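Long-range contacts in ORC1-type DNA replication protein 2 (Aeropyrum pernix, PDB 1W5T), which binds ATP and DNA and takes part in regulating DNA replication, as a Cdc6/Orc-family AAA+ ATPase with a C-terminal winged-helix domain: residues Lys88-Val92 against Ile107-Tyr113; Ala46-Asp50 against Asn178-Phe182; Leu303-Ile308 against Ile402-Met407; Leu314-Glu319 against Arg394-Val398. One frame throughout, in Å; residues are numbered along the deposited sequence.

From the N terminus, the chain first lays down Ala46-Asp50, the run into strand 51-56. That run waits for Asn178-Phe182, so contact 2 closes a loop of 127 residues inside the AAA+ domain. Nested within this loop, contact 1 closes a much shorter one, 14 residues long, by folding helix 100-111 back over strand 87-93. Both contacts reach the same parallel sheet. Contacts 3 and 4 come later in the chain, in the winged-helix region. Contact 4 is nested inside contact 3, and both use helix 392-408. They touch through Leu303, whose CD1 lies 3.6 Å from CD1 of Leu395. The centres of contacts 2 and 4 are about 47 Å apart.

Contact 1 of 4, residues Lys88-Val92 against Ile107-Tyr113; sequences KQAYV and IVRQTGY
Lys88 reaches from its strand round the C-terminal end of helix 100-111, to Thr111 and Tyr113. Its CB already points at the helix. The chain then bends at each later torsion, with chi2 at -121°, and this carries its outer half obliquely across the hydroxyl end of Tyr113. CD lies 3.6 Å from Tyr113 OH. CE comes 3.5 Å from the same oxygen and also brushes Thr111 CB. NZ ends in a hydrogen bond of 2.8 Å to Thr111 O, in the carbonyl plane and on a lone pair. A positive charge beside a carbonyl at this end of the helix is probably welcome.

Thr111 OG1 bonds to Val108 O and receives Tyr113 N at 3.0 Å, forming an ST turn, while Gly112 leaves the helix with positive phi. Tyr113 OH has its own hydrogen-bond partner in His138.

Further along the strand, Gln110 extends its side chain to the backbone of Tyr91. Beside it, Ala90 CB faces Ile107 CG2 at 4.1 Å, and Val92 CG2 crosses Ile107 CG1 at about a right angle, 3.4 Å away. Tyr91 points away from the helix, toward the P-loop side, where its OH bonds to Asp145. Ile107-Thr111 runs at 143° to Lys88-Val92; a helix returning over the edge strand before it is the first half of a beta-alpha-beta crossover, as expected in the parallel sheet of an AAA+ domain.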
# COMPACT_ATOMS: atom_id res chain seq x y z
N LYS A 88 13.79 9.00 -17.40
CA LYS A 88 13.41 7.61 -17.44
C LYS A 88 12.84 7.21 -16.12
O LYS A 88 13.11 7.81 -15.09
CB LYS A 88 14.60 6.69 -17.79
CG LYS A 88 15.92 7.38 -18.19
CD LYS A 88 16.37 6.98 -19.60
CE LYS A 88 16.82 5.47 -19.72
NZ LYS A 88 16.26 4.82 -21.02
N GLN A 89 12.03 6.16 -16.18
CA GLN A 89 11.27 5.66 -15.04
C GLN A 89 11.71 4.23 -14.78
O GLN A 89 11.90 3.45 -15.70
CB GLN A 89 9.77 5.74 -15.34
CG GLN A 89 9.37 7.03 -16.17
CD GLN A 89 7.95 7.03 -16.77
OE1 GLN A 89 6.96 6.73 -16.09
NE2 GLN A 89 7.85 7.41 -18.04
N ALA A 90 11.92 3.87 -13.52
CA ALA A 90 12.20 2.48 -13.29
C ALA A 90 11.35 2.11 -12.13
O ALA A 90 11.21 2.89 -11.20
CB ALA A 90 13.70 2.21 -13.01
N TYR A 91 10.77 0.92 -12.19
CA TYR A 91 9.86 0.46 -11.17
C TYR A 91 10.37 -0.85 -10.60
O TYR A 91 10.62 -1.80 -11.31
CB TYR A 91 8.41 0.32 -11.68
CG TYR A 91 7.48 -0.25 -10.63
CD1 TYR A 91 6.94 0.57 -9.62
CD2 TYR A 91 7.20 -1.58 -10.63
CE1 TYR A 91 6.09 0.01 -8.62
CE2 TYR A 91 6.44 -2.16 -9.65
CZ TYR A 91 5.86 -1.38 -8.66
OH TYR A 91 5.08 -2.03 -7.76
N VAL A 92 10.55 -0.88 -9.30
CA VAL A 92 10.96 -2.10 -8.65
C VAL A 92 10.08 -2.40 -7.46
O VAL A 92 9.95 -1.57 -6.57
CB VAL A 92 12.42 -1.98 -8.12
CG1 VAL A 92 12.92 -3.32 -7.62
CG2 VAL A 92 13.34 -1.38 -9.24
N ILE A 107 16.82 -2.38 -11.95
CA ILE A 107 16.81 -0.99 -12.41
C ILE A 107 17.54 -0.80 -13.78
O ILE A 107 17.00 -0.11 -14.65
CB ILE A 107 17.31 0.00 -11.30
CG1 ILE A 107 16.34 0.04 -10.11
CG2 ILE A 107 17.51 1.39 -11.87
CD1 ILE A 107 16.97 0.60 -8.84
N VAL A 108 18.73 -1.41 -13.97
CA VAL A 108 19.40 -1.34 -15.29
C VAL A 108 18.63 -1.98 -16.46
O VAL A 108 18.57 -1.38 -17.54
CB VAL A 108 20.95 -1.78 -15.33
CG1 VAL A 108 21.57 -1.95 -13.98
CG2 VAL A 108 21.19 -3.00 -16.24
N ARG A 109 18.07 -3.19 -16.26
CA ARG A 109 17.19 -3.87 -17.22
C ARG A 109 16.19 -2.82 -17.76
O ARG A 109 16.09 -2.62 -18.97
CB ARG A 109 16.41 -5.03 -16.54
CG ARG A 109 16.99 -6.49 -16.64
CD ARG A 109 15.95 -7.71 -16.35
NE ARG A 109 14.75 -7.34 -15.56
CZ ARG A 109 13.44 -7.51 -15.83
NH1 ARG A 109 12.57 -7.07 -14.94
NH2 ARG A 109 12.97 -8.08 -16.94
N GLN A 110 15.50 -2.13 -16.86
CA GLN A 110 14.53 -1.10 -17.23
C GLN A 110 15.03 0.15 -17.98
O GLN A 110 14.29 0.70 -18.76
CB GLN A 110 13.73 -0.68 -16.01
CG GLN A 110 12.64 -1.71 -15.71
CD GLN A 110 11.90 -1.41 -14.46
OE1 GLN A 110 12.17 -1.99 -13.43
NE2 GLN A 110 10.97 -0.50 -14.55
N THR A 111 16.28 0.59 -17.75
CA THR A 111 16.79 1.75 -18.46
C THR A 111 17.07 1.32 -19.89
O THR A 111 17.11 2.15 -20.79
CB THR A 111 18.13 2.25 -17.85
OG1 THR A 111 19.14 1.22 -17.95
CG2 THR A 111 18.00 2.55 -16.35
N GLY A 112 17.33 0.03 -20.06
CA GLY A 112 17.81 -0.50 -21.34
C GLY A 112 19.27 -0.28 -21.63
O GLY A 112 19.75 -0.70 -22.69
N TYR A 113 19.99 0.40 -20.74
CA TYR A 113 21.42 0.69 -20.94
C TYR A 113 22.27 -0.59 -20.94
O TYR A 113 22.00 -1.54 -20.17
CB TYR A 113 21.95 1.63 -19.85
CG TYR A 113 21.41 3.05 -19.84
CD1 TYR A 113 21.24 3.70 -18.61
CD2 TYR A 113 21.07 3.74 -21.01
CE1 TYR A 113 20.75 4.99 -18.53
CE2 TYR A 113 20.57 5.07 -20.97
CZ TYR A 113 20.43 5.70 -19.69
OH TYR A 113 19.95 7.01 -19.49

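Contact 2 of 4, residues Ala46-Asp50 against Asn178-Phe182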
# COMPACT_ATOMS: atom_id res chain seq x y z
N ALA A 46 18.90 22.19 -11.11
CA ALA A 46 19.51 21.45 -10.01
C ALA A 46 19.41 19.92 -10.13
O ALA A 46 19.78 19.22 -9.19
CB ALA A 46 18.93 21.92 -8.71
N GLY A 47 18.96 19.42 -11.27
CA GLY A 47 18.92 17.99 -11.57
C GLY A 47 17.81 17.25 -10.84
O GLY A 47 16.77 17.85 -10.56
N LEU A 48 18.05 15.97 -10.54
CA LEU A 48 17.10 15.06 -9.86
C LEU A 48 17.85 14.43 -8.71
O LEU A 48 18.91 13.83 -8.92
CB LEU A 48 16.69 13.92 -10.81
CG LEU A 48 15.23 13.65 -11.20
CD1 LEU A 48 15.12 12.35 -11.95
CD2 LEU A 48 14.27 13.63 -9.99
N SER A 49 17.31 14.56 -7.50
CA SER A 49 17.96 14.00 -6.32
C SER A 49 17.03 13.78 -5.12
O SER A 49 17.43 13.11 -4.14
CB SER A 49 19.11 14.86 -5.87
OG SER A 49 18.66 16.16 -5.67
N ASP A 50 15.80 14.30 -5.20
CA ASP A 50 14.87 14.17 -4.08
C ASP A 50 14.43 12.73 -3.78
O ASP A 50 14.33 11.89 -4.67
CB ASP A 50 13.64 15.04 -4.31
CG ASP A 50 13.96 16.50 -4.18
OD1 ASP A 50 14.09 17.20 -5.23
OD2 ASP A 50 14.14 17.03 -3.08
N ASN A 178 23.34 15.93 -10.50
CA ASN A 178 22.58 14.85 -9.85
C ASN A 178 21.46 14.35 -10.78
O ASN A 178 20.61 15.15 -11.20
CB ASN A 178 21.95 15.36 -8.56
CG ASN A 178 23.00 15.85 -7.53
OD1 ASN A 178 24.18 15.53 -7.62
ND2 ASN A 178 22.55 16.63 -6.58
N ARG A 179 21.43 13.05 -11.07
CA ARG A 179 20.49 12.55 -12.09
C ARG A 179 19.61 11.39 -11.66
O ARG A 179 19.03 10.72 -12.51
CB ARG A 179 21.24 12.15 -13.36
CG ARG A 179 22.23 13.17 -13.86
CD ARG A 179 22.71 12.83 -15.24
NE ARG A 179 23.53 13.86 -15.81
CZ ARG A 179 23.19 14.74 -16.71
NH1 ARG A 179 21.96 14.80 -17.25
NH2 ARG A 179 24.13 15.60 -17.08
N ILE A 180 19.51 11.15 -10.36
CA ILE A 180 18.71 10.03 -9.82
C ILE A 180 17.87 10.51 -8.65
O ILE A 180 18.42 11.03 -7.67
CB ILE A 180 19.58 8.84 -9.34
CG1 ILE A 180 20.53 8.36 -10.42
CG2 ILE A 180 18.67 7.66 -8.98
CD1 ILE A 180 21.43 7.29 -9.92
N GLY A 181 16.55 10.35 -8.74
CA GLY A 181 15.69 10.59 -7.60
C GLY A 181 14.90 9.35 -7.26
O GLY A 181 14.92 8.37 -8.00
N PHE A 182 14.17 9.39 -6.15
CA PHE A 182 13.51 8.23 -5.61
C PHE A 182 12.13 8.51 -5.12
O PHE A 182 11.88 9.54 -4.55
CB PHE A 182 14.31 7.68 -4.43
CG PHE A 182 15.59 7.05 -4.82
CD1 PHE A 182 16.76 7.76 -4.71
CD2 PHE A 182 15.64 5.75 -5.30
CE1 PHE A 182 17.97 7.18 -5.04
CE2 PHE A 182 16.86 5.18 -5.68
CZ PHE A 182 18.02 5.91 -5.54
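Asn178 O has two neighbours on the other segment. Leu48 N gives it a nearly straight hydrogen bond of 2.8 Å (172° at the hydrogen), coming in from above the carbonyl plane, and Gly47 CA adds a CA-H...O contact at 3.3 Å. Gly47 has positive phi, and a beta carbon there would run into this same oxygen.

Ser49 CA makes a second such contact, with Ile180 O, also at 3.3 Å. The next backbone bond is Phe182 N to Asp50 O, 2.9 Å long and nearly along the C=O axis. Gly181 lets the chains come close, since a beta carbon on it would collide with Leu48 CD2.

The Asn178 side chain, its CG anti to the carbonyl carbon (chi1 -61°), lies against Ser49, the two CB atoms 3.9 Å apart. The Leu48 side chain lies along the backbone from Arg179 to Gly181 and also touches Tyr38 and strand 139-145. The Asp50 carboxylate forms a salt bridge with Arg41.

The two segments run 23° apart in direction, with one bridge between Leu48 and Arg179. This is where strands 51-56 and 180-186 begin to pair, in the parallel 5-1-4-3-2 sheet of AAA+ ATPases.

Contact 3 of 4, residues Leu303-Ile308 against Ile402-Met407; sequences LEALSI and IIQAKM
Lys406 puts its ammonium group among backbone carbonyls of the opposite segment. NZ donates to Glu304 O at 2.9 Å, from above the carbonyl plane, and more weakly to Leu306 O at 3.4 Å. Bends at chi2 (-119°) and chi4 (41°) steer the tip to this point. On the way, Lys406 CB passes Ile308 CG1 at 3.7 Å, the two side chains sliding by in opposite directions. Ile308 CG2 meets Ile403 CG2 at 3.7 Å, and CD1, at the end of the CG1 arm, crosses Met407 CG at 3.9 Å. With a leucine in place of Lys406, the carbonyls of Glu304 and Leu306 would probably lose the donor they share.

All this happens in the winged-helix domain, where helix 392-408, the last of the modelled chain, covers the turn joining helices 300-304 and 308-322. One helical turn back, Ile402 CD1 touches both Leu303 CB at 3.7 Å and Glu304 CG at 4.0 Å.

Behind these contacts, Leu306 N bonds to Leu303 O, holding the turn that presents the two carbonyls. Ser307 sits at the N-cap of helix 308-322, with a weak bond from His309 N to its OG. Leu311 of that helix touches both Ile402 and Ile403.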
# COMPACT_ATOMS: atom_id res chain seq x y z
N LEU A 303 -0.89 -11.31 12.02
CA LEU A 303 -1.40 -11.97 13.22
C LEU A 303 -0.39 -12.90 13.86
O LEU A 303 -0.22 -12.87 15.07
CB LEU A 303 -2.70 -12.70 12.94
CG LEU A 303 -3.83 -11.84 12.38
CD1 LEU A 303 -5.05 -12.70 12.07
CD2 LEU A 303 -4.17 -10.63 13.27
N GLU A 304 0.28 -13.71 13.02
CA GLU A 304 1.34 -14.63 13.40
C GLU A 304 2.47 -13.93 14.14
O GLU A 304 3.15 -14.55 14.94
CB GLU A 304 1.91 -15.31 12.15
CG GLU A 304 0.96 -16.26 11.43
CD GLU A 304 1.59 -17.12 10.33
OE1 GLU A 304 2.47 -16.64 9.54
OE2 GLU A 304 1.17 -18.29 10.22
N ALA A 305 2.68 -12.65 13.84
CA ALA A 305 3.67 -11.84 14.54
C ALA A 305 3.23 -11.46 15.94
O ALA A 305 4.02 -11.01 16.75
CB ALA A 305 3.99 -10.59 13.75
N LEU A 306 1.95 -11.63 16.24
CA LEU A 306 1.42 -11.22 17.54
C LEU A 306 1.61 -12.33 18.57
O LEU A 306 1.48 -13.48 18.24
CB LEU A 306 -0.07 -10.91 17.38
CG LEU A 306 -0.52 -9.46 17.26
CD1 LEU A 306 0.56 -8.56 16.56
CD2 LEU A 306 -1.96 -9.34 16.64
N SER A 307 1.91 -11.96 19.81
CA SER A 307 1.87 -12.86 20.96
C SER A 307 0.46 -13.42 21.30
O SER A 307 -0.56 -12.80 21.01
CB SER A 307 2.48 -12.15 22.17
OG SER A 307 1.50 -11.58 23.01
N ILE A 308 0.44 -14.60 21.90
CA ILE A 308 -0.78 -15.34 22.24
C ILE A 308 -1.77 -14.43 22.96
O ILE A 308 -2.97 -14.51 22.78
CB ILE A 308 -0.42 -16.53 23.19
CG1 ILE A 308 0.52 -17.51 22.50
CG2 ILE A 308 -1.65 -17.26 23.66
CD1 ILE A 308 1.14 -18.52 23.46
N ILE A 402 -3.86 -19.79 15.32
CA ILE A 402 -2.55 -19.21 15.56
C ILE A 402 -2.23 -19.35 17.03
O ILE A 402 -1.07 -19.63 17.40
CB ILE A 402 -2.51 -17.76 15.05
CG1 ILE A 402 -2.72 -17.75 13.53
CG2 ILE A 402 -1.20 -17.12 15.40
CD1 ILE A 402 -2.78 -16.36 12.87
N ILE A 403 -3.24 -19.22 17.87
CA ILE A 403 -3.00 -19.41 19.29
C ILE A 403 -2.60 -20.87 19.53
O ILE A 403 -1.62 -21.14 20.23
CB ILE A 403 -4.20 -19.00 20.17
CG1 ILE A 403 -4.48 -17.50 20.07
CG2 ILE A 403 -3.92 -19.37 21.61
CD1 ILE A 403 -5.95 -17.15 20.34
N GLN A 404 -3.36 -21.80 18.95
CA GLN A 404 -3.04 -23.23 19.06
C GLN A 404 -1.58 -23.50 18.63
O GLN A 404 -0.82 -24.11 19.38
CB GLN A 404 -4.00 -24.08 18.20
CG GLN A 404 -5.44 -24.28 18.72
CD GLN A 404 -6.31 -25.02 17.68
OE1 GLN A 404 -6.39 -26.26 17.70
NE2 GLN A 404 -6.94 -24.27 16.77
N ALA A 405 -1.19 -23.01 17.45
CA ALA A 405 0.16 -23.22 16.92
C ALA A 405 1.28 -22.65 17.82
O ALA A 405 2.29 -23.34 18.01
CB ALA A 405 0.31 -22.69 15.49
N LYS A 406 1.10 -21.43 18.33
CA LYS A 406 2.06 -20.82 19.25
C LYS A 406 2.19 -21.60 20.57
O LYS A 406 3.30 -21.78 21.06
CB LYS A 406 1.73 -19.35 19.56
CG LYS A 406 1.78 -18.37 18.38
CD LYS A 406 2.80 -17.29 18.61
CE LYS A 406 3.06 -16.58 17.34
NZ LYS A 406 1.73 -16.43 16.65
N MET A 407 1.08 -22.06 21.12
CA MET A 407 1.10 -22.84 22.34
C MET A 407 1.86 -24.16 22.19
O MET A 407 2.75 -24.45 22.99
CB MET A 407 -0.31 -23.09 22.88
CG MET A 407 -1.01 -21.80 23.28
SD MET A 407 -2.34 -22.02 24.46
CE MET A 407 -1.41 -22.73 25.80

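Contact 4 of 4, residues Leu314-Glu319 against Arg394-Val398; sequences LRLIAE and RLIEV
Two helices of the winged-helix domain pack here mostly through side chains: helix 308-322, near the start of the domain, and helix 392-408, at the end of the chain. The segments Leu314-Glu319 and Arg394-Val398 run close to antiparallel (154°), their axes 9.5 Å apart at closest, and no hydrogen bond crosses between them.

Ile396 carries most of the contact, and its three outer carbons each have a different neighbour. CG1 rests on Ala318 CB at 3.9 Å. CD1 reaches past it to the backbone of Glu319, 4.0 Å from the amide N. CG2 turns to Arg315 instead. A glycine at Ile396 would probably open a gap beside Ala318 and leave one face of the Arg315 guanidinium without its cover.

Next to it, Leu395 points toward helix 308-322, with CD2 at 4.2 Å from Leu314 CG and at the limit of contact with Ala318 CB. Leu386 of strand 382-386 touches all three of these residues, so the small sheet meets the helix pair on this side. Leu303 of helix 300-304 also touches Leu314 and Leu395.

Arg315 has CG anti to its own N (chi1 -161°) and a bend at chi2, which carry its end across Ile396 at about a right angle. A salt bridge from NH1 to Asp400 helps fix how the flat group is turned. Ile396 CG2 sits over its centre, 3.6 Å above the guanidinium plane.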
# COMPACT_ATOMS: atom_id res chain seq x y z
N LEU A 314 -7.62 -9.77 21.01
CA LEU A 314 -8.21 -9.56 19.69
C LEU A 314 -9.46 -10.42 19.47
O LEU A 314 -10.51 -9.94 19.02
CB LEU A 314 -7.18 -9.78 18.57
CG LEU A 314 -7.64 -9.45 17.14
CD1 LEU A 314 -8.19 -8.03 17.09
CD2 LEU A 314 -6.49 -9.58 16.11
N ARG A 315 -9.34 -11.70 19.80
CA ARG A 315 -10.46 -12.63 19.70
C ARG A 315 -11.68 -12.15 20.49
O ARG A 315 -12.79 -12.15 19.98
CB ARG A 315 -10.04 -14.02 20.16
CG ARG A 315 -10.98 -15.10 19.66
CD ARG A 315 -11.40 -16.09 20.69
NE ARG A 315 -11.83 -17.35 20.07
CZ ARG A 315 -13.10 -17.75 19.98
NH1 ARG A 315 -13.38 -18.92 19.42
NH2 ARG A 315 -14.10 -17.01 20.46
N LEU A 316 -11.44 -11.71 21.71
CA LEU A 316 -12.52 -11.32 22.58
C LEU A 316 -13.23 -10.07 22.07
O LEU A 316 -14.46 -10.00 22.08
CB LEU A 316 -12.02 -11.12 24.01
CG LEU A 316 -11.61 -12.34 24.83
CD1 LEU A 316 -10.74 -11.87 25.95
CD2 LEU A 316 -12.83 -13.14 25.36
N ILE A 317 -12.44 -9.10 21.60
CA ILE A 317 -12.97 -7.89 21.00
C ILE A 317 -13.77 -8.26 19.75
O ILE A 317 -14.84 -7.73 19.53
CB ILE A 317 -11.84 -6.92 20.69
CG1 ILE A 317 -11.29 -6.34 22.00
CG2 ILE A 317 -12.29 -5.82 19.73
CD1 ILE A 317 -10.23 -5.23 21.87
N ALA A 318 -13.27 -9.20 18.97
CA ALA A 318 -14.01 -9.70 17.78
C ALA A 318 -15.34 -10.35 18.13
O ALA A 318 -16.35 -9.99 17.57
CB ALA A 318 -13.17 -10.65 16.96
N GLU A 319 -15.37 -11.30 19.07
CA GLU A 319 -16.66 -11.89 19.43
C GLU A 319 -17.71 -10.93 20.02
O GLU A 319 -18.88 -11.12 19.82
CB GLU A 319 -16.51 -13.13 20.32
CG GLU A 319 -15.92 -12.88 21.68
CD GLU A 319 -15.51 -14.17 22.37
OE1 GLU A 319 -15.82 -14.33 23.57
OE2 GLU A 319 -14.87 -15.02 21.71
N ARG A 394 -14.23 -14.78 10.21
CA ARG A 394 -13.04 -15.22 9.49
C ARG A 394 -11.81 -15.00 10.40
O ARG A 394 -10.95 -15.88 10.51
CB ARG A 394 -12.86 -14.45 8.17
CG ARG A 394 -13.51 -15.09 6.92
CD ARG A 394 -12.55 -15.88 5.98
NE ARG A 394 -11.11 -15.64 6.21
CZ ARG A 394 -10.14 -16.56 6.14
NH1 ARG A 394 -10.42 -17.83 5.84
NH2 ARG A 394 -8.87 -16.20 6.36
N LEU A 395 -11.77 -13.84 11.06
CA LEU A 395 -10.70 -13.48 12.00
C LEU A 395 -10.64 -14.38 13.26
O LEU A 395 -9.57 -14.93 13.57
CB LEU A 395 -10.78 -12.00 12.38
CG LEU A 395 -9.74 -11.43 13.36
CD1 LEU A 395 -8.36 -11.44 12.75
CD2 LEU A 395 -10.10 -10.00 13.76
N ILE A 396 -11.76 -14.51 13.98
CA ILE A 396 -11.87 -15.48 15.10
C ILE A 396 -11.27 -16.84 14.70
O ILE A 396 -10.42 -17.37 15.39
CB ILE A 396 -13.34 -15.66 15.56
CG1 ILE A 396 -13.81 -14.47 16.38
CG2 ILE A 396 -13.52 -16.93 16.41
CD1 ILE A 396 -15.29 -14.25 16.34
N GLU A 397 -11.71 -17.38 13.57
CA GLU A 397 -11.16 -18.60 13.03
C GLU A 397 -9.63 -18.54 12.96
O GLU A 397 -8.95 -19.31 13.63
CB GLU A 397 -11.72 -18.83 11.62
CG GLU A 397 -12.94 -19.74 11.55
CD GLU A 397 -12.90 -20.68 10.34
OE1 GLU A 397 -13.68 -20.45 9.37
OE2 GLU A 397 -12.07 -21.64 10.35
N VAL A 398 -9.09 -17.60 12.16
CA VAL A 398 -7.64 -17.47 11.93
C VAL A 398 -6.89 -17.38 13.26
O VAL A 398 -5.92 -18.11 13.51
CB VAL A 398 -7.30 -16.21 11.06
CG1 VAL A 398 -5.81 -16.06 10.85
CG2 VAL A 398 -7.98 -16.28 9.71